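Long-range contacts in zinc chaperone AztD (Citrobacter koseri, PDB 6CMK), which acts as a periplasmic zinc chaperone, binding zinc and passing one zinc ion directly to the solute-binding protein AztC of the AztABCD transport system: residues Val64-Asn69 and Ala81-Ala86; Leu70-Glu74 and Phe127-Gln131; Ser94-Phe98 and Val398-Gly402; Pro116-Thr120 and Ala144-Gly148; Pro351-Val357 and Gln391-Ala397. Residues are numbered along the deposited sequence.

In the fold
The chain folds into a ring of eight antiparallel sheets, a beta propeller. Contact 1 closes first, within 64-86, where the connection between the first two blades meets the second. Contact 2 opens inside it and crosses it, joining the inner strands of the second and third blades. Contact 4 crosses contact 2 and packs the faces of these same blades. Contact 3 also crosses contact 2, encloses contacts 4 and 5, and lays C-terminal strand 392-403 across strand 88-100 of the second. Contact 5 sets the last blade beside 392-403, which completes the first blade with strands 32-42, 47-52 and 58-63. N69 ND2 bonds N394 OD1, linking contacts 1 and 5; R72 NH1 bonds A397 O, linking 2 and 5.

Contact 1 (Val64-Asn69 and Ala81-Ala86); sequences VKGPAN and AIQGSA
Residues 81-83 end the second strand of a propeller blade, and 84-86 follow as a turn with helical phi/psi. Facing them, 64-69 is the irregular connection from the preceding blade into this blade's inner strand. A81 CB packs on A68 CB at 3.8 Å. I82 forms an antiparallel hydrogen-bonded pair with N69, CA to CA 5.1 Å. Its bonds are N69 N to I82 O and I82 N to N69 O, both 2.8 Å. The side chain of N69 lies about 8 Å from a zinc ion, and its ND2 bonds N394 OD1. Q83 (chi1 m, chi2 t, chi3 64°) turns its amide to the loop. Its OE1 accepts from K65 N at 2.8 Å and G66 N at 3.0 Å, while its NE2 donates to A81 O at 3.1 Å and to S90 OG. S85 OG (chi1 p) lies 2.7 Å from a water that donates to P67 O at 2.8 Å. A86 N closes the turn on Q83 O at 3.0 Å. A CB on G66 would clash with A86 CB. Extended K65 reaches A86 O with NZ at 2.6 Å. The Q83 amide thus takes up two loop NH groups, and K65 a carbonyl of the turn.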
# COMPACT_ATOMS: atom_id res chain seq x y z
N VAL B 64 14.58 -6.88 -27.61
CA VAL B 64 15.00 -8.02 -26.81
C VAL B 64 15.28 -9.17 -27.77
O VAL B 64 15.44 -8.94 -28.98
CB VAL B 64 13.94 -8.37 -25.73
CG1 VAL B 64 13.84 -7.24 -24.71
CG2 VAL B 64 12.57 -8.64 -26.35
N LYS B 65 15.34 -10.40 -27.27
CA LYS B 65 15.80 -11.51 -28.09
C LYS B 65 14.66 -12.24 -28.78
O LYS B 65 14.81 -12.68 -29.93
CB LYS B 65 16.62 -12.48 -27.24
CG LYS B 65 17.19 -13.67 -28.02
CD LYS B 65 17.99 -14.62 -27.12
CE LYS B 65 18.26 -15.95 -27.83
NZ LYS B 65 18.84 -16.98 -26.92
N GLY B 66 13.51 -12.39 -28.12
CA GLY B 66 12.36 -13.04 -28.70
C GLY B 66 11.07 -12.34 -28.31
O GLY B 66 11.07 -11.47 -27.44
N PRO B 67 9.96 -12.71 -28.94
CA PRO B 67 8.67 -12.16 -28.51
C PRO B 67 8.41 -12.48 -27.05
O PRO B 67 8.72 -13.58 -26.58
CB PRO B 67 7.65 -12.85 -29.43
CG PRO B 67 8.45 -13.34 -30.58
CD PRO B 67 9.81 -13.65 -30.06
N ALA B 68 7.83 -11.51 -26.33
CA ALA B 68 7.77 -11.57 -24.88
C ALA B 68 6.34 -11.64 -24.36
O ALA B 68 5.41 -11.12 -24.98
CB ALA B 68 8.44 -10.33 -24.25
N ASN B 69 6.21 -12.30 -23.21
CA ASN B 69 5.09 -12.12 -22.30
C ASN B 69 5.55 -11.16 -21.20
O ASN B 69 6.73 -11.11 -20.86
CB ASN B 69 4.65 -13.46 -21.69
CG ASN B 69 4.10 -14.45 -22.73
OD1 ASN B 69 4.17 -15.66 -22.54
ND2 ASN B 69 3.57 -13.93 -23.84
N ALA B 81 10.10 -9.26 -19.01
CA ALA B 81 9.73 -9.67 -20.36
C ALA B 81 10.23 -11.10 -20.56
O ALA B 81 11.42 -11.33 -20.78
CB ALA B 81 10.32 -8.70 -21.39
N ILE B 82 9.31 -12.05 -20.44
CA ILE B 82 9.63 -13.47 -20.49
C ILE B 82 9.59 -13.90 -21.95
O ILE B 82 8.55 -13.77 -22.61
CB ILE B 82 8.65 -14.29 -19.63
CG1 ILE B 82 8.85 -14.01 -18.13
CG2 ILE B 82 8.86 -15.78 -19.86
CD1 ILE B 82 8.30 -12.69 -17.59
N GLN B 83 10.70 -14.43 -22.44
CA GLN B 83 10.87 -14.81 -23.85
C GLN B 83 11.10 -16.32 -23.93
O GLN B 83 12.23 -16.79 -24.00
CB GLN B 83 12.01 -14.01 -24.45
CG GLN B 83 11.77 -12.51 -24.40
CD GLN B 83 13.05 -11.70 -24.33
OE1 GLN B 83 13.86 -11.73 -25.25
NE2 GLN B 83 13.24 -10.99 -23.22
N GLY B 84 10.00 -17.07 -23.94
CA GLY B 84 10.10 -18.52 -23.83
C GLY B 84 10.95 -19.15 -24.91
O GLY B 84 11.78 -20.02 -24.64
N SER B 85 10.78 -18.70 -26.16
CA SER B 85 11.50 -19.30 -27.27
C SER B 85 12.96 -18.86 -27.33
O SER B 85 13.77 -19.54 -27.97
CB SER B 85 10.82 -18.97 -28.60
OG SER B 85 10.82 -17.58 -28.85
N ALA B 86 13.31 -17.76 -26.68
CA ALA B 86 14.66 -17.23 -26.72
C ALA B 86 15.50 -17.64 -25.52
O ALA B 86 16.71 -17.37 -25.51
CB ALA B 86 14.63 -15.71 -26.82
O HOH W 1 10.64 -15.56 -27.10

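Contact 2 (Leu70-Glu74 and Phe127-Gln131); sequences LSRSE and FVERQ
F127 turns its ring obliquely against S71, with F127 CD1 3.4 Å from S71 CB. F127 has chi1 t and S71 has chi1 m. Both residues lie on the inner strands of adjacent propeller blades. Strands 70-72 and 127-130 are extended and run nearly parallel, 10° apart, with axes 8.1 Å apart at closest. That is too wide for sheet pairing. S71 sits opposite F127 (CA-CA 7.3 Å), S73 opposite E129 (6.0 Å) and E74 opposite R130 (6.2 Å). A water fills the gap, donating to F127 O at 2.6 Å and lying 2.9 Å from S71 OG. Another water lies 2.7 Å from R72 O and 2.8 Å from E129 OE1. The segments are tied directly just past the strand ends, where E74 has turned to helical angles (-59/-43). E129 (chi1 t, chi2 m) accepts from E74 N at its OE1, 2.7 Å. E74 (chi1 m, chi2 t) in turn accepts at OE1 from Q131 N, 2.8 Å, where the backbone of Q131 has left-handed helical angles (57/28).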
# COMPACT_ATOMS: atom_id res chain seq x y z
N LEU B 70 4.62 -10.37 -20.67
CA LEU B 70 4.99 -9.29 -19.77
C LEU B 70 4.36 -9.46 -18.40
O LEU B 70 3.19 -9.85 -18.28
CB LEU B 70 4.59 -7.92 -20.35
CG LEU B 70 5.26 -7.52 -21.66
CD1 LEU B 70 4.69 -6.22 -22.19
CD2 LEU B 70 6.75 -7.38 -21.48
N SER B 71 5.14 -9.14 -17.37
CA SER B 71 4.66 -9.09 -16.00
C SER B 71 5.22 -7.86 -15.31
O SER B 71 6.36 -7.46 -15.56
CB SER B 71 5.06 -10.34 -15.20
OG SER B 71 4.43 -11.51 -15.68
N ARG B 72 4.42 -7.27 -14.43
CA ARG B 72 4.87 -6.16 -13.61
C ARG B 72 5.07 -6.62 -12.18
O ARG B 72 4.44 -7.57 -11.72
CB ARG B 72 3.87 -4.99 -13.63
CG ARG B 72 2.48 -5.33 -13.13
CD ARG B 72 1.69 -4.08 -12.74
NE ARG B 72 2.12 -3.54 -11.45
CZ ARG B 72 1.65 -2.40 -10.93
NH1 ARG B 72 0.74 -1.69 -11.58
NH2 ARG B 72 2.08 -1.98 -9.75
N SER B 73 5.94 -5.91 -11.48
CA SER B 73 6.09 -6.10 -10.04
C SER B 73 4.95 -5.41 -9.31
O SER B 73 4.29 -4.52 -9.84
CB SER B 73 7.41 -5.54 -9.55
OG SER B 73 7.40 -4.13 -9.64
N GLU B 74 4.74 -5.82 -8.06
CA GLU B 74 3.74 -5.16 -7.23
C GLU B 74 4.06 -3.68 -7.05
O GLU B 74 3.16 -2.83 -7.11
CB GLU B 74 3.63 -5.86 -5.88
CG GLU B 74 2.99 -7.23 -5.96
CD GLU B 74 2.67 -7.84 -4.62
OE1 GLU B 74 3.40 -7.58 -3.64
OE2 GLU B 74 1.67 -8.59 -4.56
N PHE B 127 6.08 -16.53 -14.20
CA PHE B 127 6.76 -15.54 -13.38
C PHE B 127 5.82 -15.18 -12.24
O PHE B 127 4.63 -14.94 -12.46
CB PHE B 127 7.09 -14.31 -14.23
CG PHE B 127 7.57 -13.12 -13.44
CD1 PHE B 127 6.66 -12.25 -12.85
CD2 PHE B 127 8.92 -12.85 -13.32
CE1 PHE B 127 7.11 -11.16 -12.14
CE2 PHE B 127 9.36 -11.75 -12.61
CZ PHE B 127 8.46 -10.90 -12.03
N VAL B 128 6.35 -15.16 -11.02
CA VAL B 128 5.59 -14.72 -9.85
C VAL B 128 6.46 -13.77 -9.05
O VAL B 128 7.59 -14.11 -8.68
CB VAL B 128 5.14 -15.89 -8.95
CG1 VAL B 128 4.36 -15.34 -7.75
CG2 VAL B 128 4.28 -16.88 -9.71
N GLU B 129 5.92 -12.59 -8.75
CA GLU B 129 6.58 -11.65 -7.86
C GLU B 129 5.60 -11.23 -6.77
O GLU B 129 4.40 -11.06 -7.03
CB GLU B 129 7.09 -10.43 -8.62
CG GLU B 129 7.83 -9.41 -7.77
CD GLU B 129 6.91 -8.41 -7.10
OE1 GLU B 129 5.77 -8.23 -7.58
OE2 GLU B 129 7.35 -7.77 -6.11
N ARG B 130 6.10 -11.11 -5.55
CA ARG B 130 5.28 -10.55 -4.47
C ARG B 130 6.20 -9.96 -3.42
O ARG B 130 7.20 -10.57 -3.03
CB ARG B 130 4.36 -11.61 -3.85
CG ARG B 130 5.02 -12.95 -3.53
CD ARG B 130 3.99 -13.97 -3.04
NE ARG B 130 3.28 -13.50 -1.85
CZ ARG B 130 3.78 -13.51 -0.61
NH1 ARG B 130 4.98 -13.99 -0.39
NH2 ARG B 130 3.07 -13.05 0.40
N GLN B 131 5.87 -8.74 -2.98
CA GLN B 131 6.62 -8.06 -1.91
C GLN B 131 8.10 -7.90 -2.26
O GLN B 131 8.95 -7.81 -1.37
CB GLN B 131 6.45 -8.79 -0.58
CG GLN B 131 4.99 -8.99 -0.22
CD GLN B 131 4.81 -9.77 1.06
OE1 GLN B 131 5.58 -10.68 1.38
NE2 GLN B 131 3.78 -9.41 1.80
O HOH W 2 3.27 -13.06 -13.57
O HOH W 3 3.82 -8.99 -9.46

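Contact 3 (Ser94-Phe98 and Val398-Gly402)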
# COMPACT_ATOMS: atom_id res chain seq x y z
N SER B 94 10.70 0.56 -14.97
CA SER B 94 9.56 1.28 -15.54
C SER B 94 9.78 2.78 -15.53
O SER B 94 9.21 3.50 -16.36
CB SER B 94 8.31 0.94 -14.75
OG SER B 94 8.38 1.53 -13.46
N GLY B 95 10.58 3.27 -14.60
CA GLY B 95 10.78 4.69 -14.45
C GLY B 95 9.76 5.37 -13.57
O GLY B 95 9.76 6.61 -13.49
N ILE B 96 8.87 4.62 -12.93
CA ILE B 96 7.90 5.17 -11.99
C ILE B 96 8.02 4.39 -10.69
O ILE B 96 7.87 3.17 -10.68
CB ILE B 96 6.46 5.11 -12.52
CG1 ILE B 96 6.34 5.91 -13.82
CG2 ILE B 96 5.50 5.65 -11.46
CD1 ILE B 96 4.99 5.78 -14.53
N ALA B 97 8.29 5.10 -9.60
CA ALA B 97 8.39 4.47 -8.30
C ALA B 97 7.83 5.42 -7.25
O ALA B 97 7.78 6.63 -7.45
CB ALA B 97 9.84 4.08 -7.97
N PHE B 98 7.39 4.84 -6.13
CA PHE B 98 6.74 5.60 -5.08
C PHE B 98 7.41 5.41 -3.73
O PHE B 98 8.11 4.42 -3.48
CB PHE B 98 5.27 5.21 -4.96
CG PHE B 98 4.47 5.52 -6.19
CD1 PHE B 98 3.99 6.79 -6.43
CD2 PHE B 98 4.22 4.52 -7.13
CE1 PHE B 98 3.24 7.08 -7.57
CE2 PHE B 98 3.48 4.80 -8.27
CZ PHE B 98 3.00 6.07 -8.49
N VAL B 398 1.63 0.37 -15.29
CA VAL B 398 2.01 0.77 -13.94
C VAL B 398 1.75 2.27 -13.79
O VAL B 398 1.61 3.00 -14.77
CB VAL B 398 3.49 0.47 -13.60
CG1 VAL B 398 3.80 -1.02 -13.77
CG2 VAL B 398 4.45 1.33 -14.43
N GLY B 399 1.71 2.72 -12.54
CA GLY B 399 1.64 4.15 -12.30
C GLY B 399 0.73 4.49 -11.14
O GLY B 399 0.28 3.63 -10.40
N GLY B 400 0.48 5.79 -11.02
CA GLY B 400 -0.26 6.38 -9.91
C GLY B 400 0.04 7.88 -9.85
O GLY B 400 0.34 8.50 -10.86
N SER B 401 -0.01 8.44 -8.65
CA SER B 401 0.34 9.85 -8.52
C SER B 401 1.01 10.09 -7.17
O SER B 401 0.88 9.30 -6.24
CB SER B 401 -0.89 10.76 -8.69
OG SER B 401 -1.70 10.77 -7.53
N GLY B 402 1.75 11.18 -7.10
CA GLY B 402 2.43 11.51 -5.86
C GLY B 402 2.92 12.93 -5.89
O GLY B 402 2.79 13.64 -6.89
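Three glycines, G399, G400 and G402, lie along one strand where a phenylalanine ring presses on the backbone itself. The strand is the C-terminal one, which completes the first blade of the beta propeller together with the N-terminal strands. It crosses strand 96-98 of the next blade at 51°, with axes 7.2 Å apart, and no hydrogen bond joins the two segments. F98 (chi1 m) brings its CZ to 3.6 Å from G400 CA and 3.8 Å from G399 C. A CB on G400 would clash with F98 CZ. G399, with phi near 142°, has backbone angles that by themselves call for glycine. Further back, I96 CG2 lies 4.2 Å from G399 CA, and S94 CB touches V398 CG2 at 3.9 Å. S94 holds the bend before strand 96-98 by an ST turn, its OG accepting from I96 N at 3.2 Å; that OG also bonds G76 O. S401 CB points away, and its OG bonds W348 N of the second subunit. Both strands run on toward the site where H101, H104, D106 and H405 bind zinc. On that side, F98 CE1 comes to 3.5 Å from S401 O.

Contact 4 (Pro116-Thr120 and Ala144-Gly148); sequences PLELT and AQILG
P116 marks a corner in the chain, after which 117-120 runs extended along 144-148. The two strands are nearly antiparallel (159°), but their axes stay 9.3 Å apart at closest. L119 and Q145 have the nearest CA atoms, 8.0 Å apart. L117 (chi1 t, chi2 p) points toward the other strand and sets CD2 3.6 Å from L147 CD1. L119 (chi1 m, chi2 t) points the same way as L117. Its CD1 lies 4.0 Å from L147 CD2, and its CB 3.6 Å from Q145 OE1. These strands belong to different sheets, so this is face-to-face packing of adjacent propeller blades, with L147 (chi1 p, chi2 t) set against both leucines. I159 and F138 also pack on L119, and V152 of the helix 149-153 covers L117 and L147. T120 turns its CB away and meets Q145 through its backbone. Q145 (chi1 m, chi2 t) donates from NE2 to T120 O at 3.0 Å. A water accepts from T120 N at 2.9 Å and donates to Q145 OE1 at 2.8 Å.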
# COMPACT_ATOMS: atom_id res chain seq x y z
N PRO B 116 20.38 -4.32 -16.73
CA PRO B 116 21.33 -5.37 -17.11
C PRO B 116 20.90 -6.77 -16.68
O PRO B 116 21.41 -7.75 -17.24
CB PRO B 116 22.63 -4.95 -16.41
CG PRO B 116 22.18 -4.11 -15.26
CD PRO B 116 20.94 -3.39 -15.74
N LEU B 117 19.99 -6.89 -15.72
CA LEU B 117 19.57 -8.20 -15.26
C LEU B 117 18.89 -8.97 -16.38
O LEU B 117 17.86 -8.53 -16.91
CB LEU B 117 18.62 -8.10 -14.06
CG LEU B 117 18.07 -9.46 -13.62
CD1 LEU B 117 19.15 -10.27 -12.95
CD2 LEU B 117 16.92 -9.31 -12.67
N GLU B 118 19.44 -10.14 -16.69
CA GLU B 118 18.79 -11.14 -17.52
C GLU B 118 18.79 -12.45 -16.77
O GLU B 118 19.77 -12.79 -16.09
CB GLU B 118 19.51 -11.34 -18.85
CG GLU B 118 19.46 -10.17 -19.81
CD GLU B 118 20.08 -10.53 -21.15
OE1 GLU B 118 20.73 -11.59 -21.23
OE2 GLU B 118 19.91 -9.76 -22.11
N LEU B 119 17.70 -13.19 -16.89
CA LEU B 119 17.60 -14.56 -16.39
C LEU B 119 17.60 -15.49 -17.58
O LEU B 119 16.76 -15.35 -18.48
CB LEU B 119 16.32 -14.76 -15.57
CG LEU B 119 16.02 -13.69 -14.52
CD1 LEU B 119 14.69 -13.98 -13.86
CD2 LEU B 119 17.15 -13.63 -13.51
N THR B 120 18.51 -16.46 -17.59
CA THR B 120 18.63 -17.36 -18.73
C THR B 120 18.40 -18.80 -18.31
O THR B 120 18.75 -19.22 -17.20
CB THR B 120 20.00 -17.23 -19.39
OG1 THR B 120 21.02 -17.62 -18.47
CG2 THR B 120 20.23 -15.79 -19.83
N ALA B 144 14.19 -23.57 -10.49
CA ALA B 144 13.64 -22.23 -10.65
C ALA B 144 14.61 -21.22 -10.07
O ALA B 144 15.49 -21.56 -9.28
CB ALA B 144 12.28 -22.12 -9.95
N GLN B 145 14.46 -19.96 -10.48
CA GLN B 145 15.39 -18.90 -10.08
C GLN B 145 14.67 -17.91 -9.19
O GLN B 145 13.64 -17.35 -9.59
CB GLN B 145 15.99 -18.22 -11.31
CG GLN B 145 16.84 -19.18 -12.13
CD GLN B 145 17.49 -18.53 -13.33
OE1 GLN B 145 17.70 -17.32 -13.37
NE2 GLN B 145 17.82 -19.34 -14.31
N ILE B 146 15.19 -17.70 -7.99
CA ILE B 146 14.61 -16.79 -7.02
C ILE B 146 15.56 -15.62 -6.82
O ILE B 146 16.77 -15.80 -6.70
CB ILE B 146 14.30 -17.51 -5.68
CG1 ILE B 146 13.05 -18.39 -5.81
CG2 ILE B 146 14.03 -16.51 -4.56
CD1 ILE B 146 13.26 -19.67 -6.57
N LEU B 147 14.99 -14.41 -6.78
CA LEU B 147 15.79 -13.20 -6.64
C LEU B 147 14.91 -12.13 -6.03
O LEU B 147 13.78 -12.40 -5.60
CB LEU B 147 16.37 -12.77 -7.99
CG LEU B 147 15.39 -12.58 -9.14
CD1 LEU B 147 15.96 -11.54 -10.06
CD2 LEU B 147 15.13 -13.88 -9.89
N GLY B 148 15.44 -10.91 -5.96
CA GLY B 148 14.74 -9.81 -5.33
C GLY B 148 14.80 -8.55 -6.16
O GLY B 148 15.80 -8.26 -6.81
O HOH W 4 19.84 -16.61 -14.99

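Contact 5 (Pro351-Val357 and Gln391-Ala397); sequences PRPRIAV and QPFNIVA
Strand 355-357, inner strand of the last propeller blade, lies beside 392-397 of the C-terminal strand that closes the ring. They run nearly parallel (10°), axes 6.0 Å apart, with CA-CA 6.0 Å for R354 and N394 and 5.7 Å for A356 and V396. F393 and N394 form a classic beta bulge against A41. F393 (chi1 t, chi2 41°) packs CD1 4.3 Å from P351 CB, and R352 O lies at its ring edge, 3.3 Å from CD1. Q391 (chi1 m, chi2 t) brings OE1 to 3.4 Å from P351 CG. R354 (m, m, t, then -98°) lays one guanidinium face over F393 CZ, 3.7 Å from NH2. R354 NH1 donates to P353 O at 2.9 Å. I395 (t, t) sets CG1 3.8 Å from A356 CB and CG2 3.9 Å from R354 CB. One water accepts from R354 NE (3.1 Å) and N394 ND2 (2.6 Å); N394 OD1 bonds N69 ND2. A second donates to I355 O (2.6 Å) and I395 O (2.8 Å), a third to V357 O (2.8 Å) and A397 O (3.1 Å). Without direct hydrogen bonds, packing and three waters carry this segment pair, while T365 OG1 of the last blade bonds F393 O.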
# COMPACT_ATOMS: atom_id res chain seq x y z
N PRO B 351 -2.52 -14.06 -32.61
CA PRO B 351 -2.68 -12.92 -31.69
C PRO B 351 -4.13 -12.49 -31.58
O PRO B 351 -4.87 -12.49 -32.57
CB PRO B 351 -1.83 -11.82 -32.34
CG PRO B 351 -1.77 -12.20 -33.79
CD PRO B 351 -1.70 -13.70 -33.78
N ARG B 352 -4.56 -12.09 -30.40
CA ARG B 352 -5.85 -11.66 -29.88
C ARG B 352 -5.70 -10.53 -28.88
O ARG B 352 -4.64 -10.35 -28.29
CB ARG B 352 -6.62 -12.82 -29.25
CG ARG B 352 -6.82 -13.95 -30.23
CD ARG B 352 -8.08 -14.75 -29.96
NE ARG B 352 -8.13 -15.89 -30.86
CZ ARG B 352 -7.34 -16.96 -30.74
NH1 ARG B 352 -6.45 -17.03 -29.76
NH2 ARG B 352 -7.44 -17.95 -31.61
N PRO B 353 -6.77 -9.76 -28.67
CA PRO B 353 -6.72 -8.64 -27.73
C PRO B 353 -6.32 -9.03 -26.31
O PRO B 353 -6.59 -10.14 -25.83
CB PRO B 353 -8.15 -8.11 -27.77
CG PRO B 353 -8.57 -8.38 -29.18
CD PRO B 353 -8.01 -9.74 -29.47
N ARG B 354 -5.67 -8.08 -25.63
CA ARG B 354 -5.33 -8.15 -24.22
C ARG B 354 -5.73 -6.84 -23.56
O ARG B 354 -5.68 -5.78 -24.20
CB ARG B 354 -3.82 -8.42 -24.01
CG ARG B 354 -3.34 -9.77 -24.60
CD ARG B 354 -3.94 -10.89 -23.79
NE ARG B 354 -3.49 -12.23 -24.15
CZ ARG B 354 -4.13 -13.08 -24.94
NH1 ARG B 354 -5.29 -12.73 -25.50
NH2 ARG B 354 -3.62 -14.28 -25.17
N ILE B 355 -6.16 -6.92 -22.29
CA ILE B 355 -6.67 -5.79 -21.52
C ILE B 355 -5.61 -5.32 -20.52
O ILE B 355 -4.96 -6.14 -19.86
CB ILE B 355 -7.95 -6.16 -20.74
CG1 ILE B 355 -8.95 -7.00 -21.55
CG2 ILE B 355 -8.62 -4.90 -20.22
CD1 ILE B 355 -9.96 -7.71 -20.63
N ALA B 356 -5.48 -4.01 -20.36
CA ALA B 356 -4.80 -3.41 -19.21
C ALA B 356 -5.63 -2.26 -18.67
O ALA B 356 -6.50 -1.72 -19.35
CB ALA B 356 -3.40 -2.91 -19.56
N VAL B 357 -5.35 -1.87 -17.42
CA VAL B 357 -6.03 -0.74 -16.78
C VAL B 357 -4.98 0.22 -16.25
O VAL B 357 -4.03 -0.20 -15.58
CB VAL B 357 -6.95 -1.20 -15.63
CG1 VAL B 357 -7.71 -0.00 -15.07
CG2 VAL B 357 -7.92 -2.27 -16.10
N GLN B 391 1.98 -5.81 -34.32
CA GLN B 391 0.87 -6.55 -33.73
C GLN B 391 0.96 -6.39 -32.22
O GLN B 391 1.42 -7.30 -31.51
CB GLN B 391 0.90 -8.02 -34.13
CG GLN B 391 0.49 -8.24 -35.56
CD GLN B 391 0.15 -9.69 -35.82
OE1 GLN B 391 -0.94 -10.01 -36.30
NE2 GLN B 391 1.08 -10.57 -35.50
N PRO B 392 0.56 -5.23 -31.70
CA PRO B 392 0.58 -5.05 -30.24
C PRO B 392 -0.28 -6.11 -29.58
O PRO B 392 -1.44 -6.32 -29.95
CB PRO B 392 0.02 -3.64 -30.05
CG PRO B 392 -0.77 -3.37 -31.29
CD PRO B 392 -0.07 -4.09 -32.39
N PHE B 393 0.31 -6.81 -28.62
CA PHE B 393 -0.29 -8.03 -28.09
C PHE B 393 -0.37 -7.97 -26.56
O PHE B 393 -1.36 -7.47 -26.02
CB PHE B 393 0.52 -9.23 -28.60
CG PHE B 393 0.00 -10.56 -28.17
CD1 PHE B 393 -1.35 -10.84 -28.16
CD2 PHE B 393 0.89 -11.56 -27.83
CE1 PHE B 393 -1.82 -12.08 -27.78
CE2 PHE B 393 0.43 -12.80 -27.45
CZ PHE B 393 -0.92 -13.07 -27.42
N ASN B 394 0.65 -8.46 -25.86
CA ASN B 394 0.63 -8.44 -24.40
C ASN B 394 0.84 -7.03 -23.87
O ASN B 394 1.62 -6.25 -24.41
CB ASN B 394 1.71 -9.37 -23.84
CG ASN B 394 1.46 -10.82 -24.15
OD1 ASN B 394 2.36 -11.55 -24.60
ND2 ASN B 394 0.24 -11.27 -23.93
N ILE B 395 0.16 -6.72 -22.77
CA ILE B 395 0.20 -5.36 -22.24
C ILE B 395 0.10 -5.40 -20.72
O ILE B 395 -0.67 -6.17 -20.14
CB ILE B 395 -0.93 -4.51 -22.88
CG1 ILE B 395 -0.89 -3.08 -22.35
CG2 ILE B 395 -2.30 -5.13 -22.64
CD1 ILE B 395 -1.79 -2.14 -23.14
N VAL B 396 0.92 -4.58 -20.07
CA VAL B 396 0.79 -4.31 -18.64
C VAL B 396 0.94 -2.81 -18.44
O VAL B 396 1.49 -2.09 -19.28
CB VAL B 396 1.80 -5.08 -17.76
CG1 VAL B 396 1.56 -6.59 -17.88
CG2 VAL B 396 3.24 -4.71 -18.11
N ALA B 397 0.43 -2.33 -17.30
CA ALA B 397 0.43 -0.91 -16.97
C ALA B 397 0.88 -0.71 -15.53
O ALA B 397 0.53 -1.49 -14.65
CB ALA B 397 -0.97 -0.30 -17.13
O HOH W 5 -0.80 -13.67 -23.98
O HOH W 6 -2.78 -6.49 -18.40
O HOH W 7 -2.32 -1.06 -13.59